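Local coordinates for imelysin-like protein (Psychrobacter arcticus, PDB 3PF0) that is of unknown function but, as an imelysin-like member of the M75 peptidase family, is a putative metalloendopeptidase, at residues S243-Q248 against A270-K275. Sequence-based numbering, arbitrary orientation.
Sequences SNAIEQ and AIINAK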
# COMPACT_ATOMS: atom_id res chain seq x y z
N SER A 243 10.27 -8.61 3.37
CA SER A 243 11.05 -8.41 4.59
C SER A 243 10.20 -8.03 5.80
O SER A 243 10.15 -8.80 6.76
CB SER A 243 12.12 -7.34 4.38
OG SER A 243 13.05 -7.75 3.39
N ASN A 244 9.54 -6.85 5.76
CA ASN A 244 8.78 -6.31 6.89
C ASN A 244 7.45 -6.98 7.10
O ASN A 244 7.03 -7.09 8.25
CB ASN A 244 8.56 -4.79 6.76
CG ASN A 244 9.84 -3.99 6.70
OD1 ASN A 244 10.91 -4.41 7.19
ND2 ASN A 244 9.76 -2.80 6.12
N ALA A 245 6.77 -7.41 6.03
CA ALA A 245 5.46 -8.03 6.18
C ALA A 245 5.49 -9.57 6.24
O ALA A 245 4.59 -10.14 6.85
CB ALA A 245 4.53 -7.59 5.05
N ILE A 246 6.50 -10.23 5.64
CA ILE A 246 6.51 -11.70 5.59
C ILE A 246 7.63 -12.33 6.45
O ILE A 246 7.32 -13.01 7.41
CB ILE A 246 6.53 -12.23 4.11
CG1 ILE A 246 5.31 -11.72 3.29
CG2 ILE A 246 6.67 -13.77 4.02
CD1 ILE A 246 3.88 -12.17 3.76
N GLU A 247 8.91 -12.14 6.07
CA GLU A 247 10.06 -12.75 6.74
C GLU A 247 10.12 -12.42 8.24
O GLU A 247 10.18 -13.35 9.04
CB GLU A 247 11.38 -12.33 6.07
CG GLU A 247 12.62 -12.96 6.67
CD GLU A 247 13.92 -12.55 6.03
OE1 GLU A 247 14.17 -11.32 5.92
OE2 GLU A 247 14.71 -13.45 5.66
N GLN A 248 10.12 -11.13 8.59
CA GLN A 248 10.25 -10.68 9.98
C GLN A 248 9.05 -11.07 10.87
O GLN A 248 9.32 -11.65 11.92
CB GLN A 248 10.51 -9.16 10.05
CG GLN A 248 11.96 -8.77 9.79
CD GLN A 248 12.11 -7.33 9.34
OE1 GLN A 248 11.43 -6.42 9.84
NE2 GLN A 248 13.00 -7.10 8.40
N ALA A 270 -5.47 -10.50 2.24
CA ALA A 270 -6.09 -9.44 1.45
C ALA A 270 -5.13 -8.28 1.17
O ALA A 270 -5.18 -7.71 0.08
CB ALA A 270 -7.34 -8.93 2.15
N ILE A 271 -4.25 -7.93 2.13
CA ILE A 271 -3.27 -6.85 1.97
C ILE A 271 -2.17 -7.28 0.98
O ILE A 271 -1.87 -6.52 0.06
CB ILE A 271 -2.69 -6.36 3.34
CG1 ILE A 271 -3.82 -5.99 4.35
CG2 ILE A 271 -1.72 -5.18 3.15
CD1 ILE A 271 -4.91 -4.94 3.82
N ILE A 272 -1.61 -8.50 1.14
CA ILE A 272 -0.55 -9.02 0.26
C ILE A 272 -1.08 -9.17 -1.19
O ILE A 272 -0.38 -8.81 -2.13
CB ILE A 272 0.07 -10.34 0.82
CG1 ILE A 272 0.66 -10.13 2.25
CG2 ILE A 272 1.12 -10.94 -0.13
CD1 ILE A 272 1.71 -8.96 2.46
N ASN A 273 -2.33 -9.65 -1.34
CA ASN A 273 -3.02 -9.83 -2.62
C ASN A 273 -3.20 -8.49 -3.35
O ASN A 273 -2.91 -8.40 -4.55
CB ASN A 273 -4.37 -10.50 -2.38
CG ASN A 273 -5.06 -11.00 -3.61
OD1 ASN A 273 -4.56 -11.87 -4.33
ND2 ASN A 273 -6.27 -10.51 -3.83
N ALA A 274 -3.64 -7.44 -2.63
CA ALA A 274 -3.83 -6.10 -3.21
C ALA A 274 -2.50 -5.56 -3.75
O ALA A 274 -2.47 -5.03 -4.87
CB ALA A 274 -4.40 -5.15 -2.17
N LYS A 275 -1.39 -5.76 -3.01
CA LYS A 275 -0.06 -5.32 -3.42
C LYS A 275 0.42 -6.12 -4.63
O LYS A 275 0.92 -5.51 -5.58
CB LYS A 275 0.95 -5.44 -2.26
CG LYS A 275 0.66 -4.46 -1.13
CD LYS A 275 1.78 -4.40 -0.12
CE LYS A 275 1.56 -3.21 0.78
NZ LYS A 275 2.84 -2.58 1.17
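The ethyl branch of I272 supplies the whole second side of this contact: its terminal CD1 lies 4.1 Å from CB of A245 and 4.1 Å from CD1 of I246, one methyl touching two consecutive residues. With chi1 at -58°, CG1 of I272 stands anti to the carbonyl carbon, and the CB it extends from already faces the other helix. I246 starts from a less direct position, since its CB does not point at helix 268-283; its ethyl arm, CG1 and CD1, reaches across toward I272, where its CD1 also meets CG1 of I272 at 4.1 Å. The two isoleucines meet at an oblique angle, methyl end against ethyl arm. All three residues are buried, as expected for apolar packing between helices 225-250 and 268-283 of this mainly helical, strand-free fold, although these segments bury just 95 Å² together. Within 243-248 the helix widens into a pi-type turn, evidenced by the 3.0 Å bond from N of Q248 to O of S243. I246 also packs on L333, Y334 and L337 of helix 327-351, and I272 touches M241, four residues before A245 on the same helix 225-250.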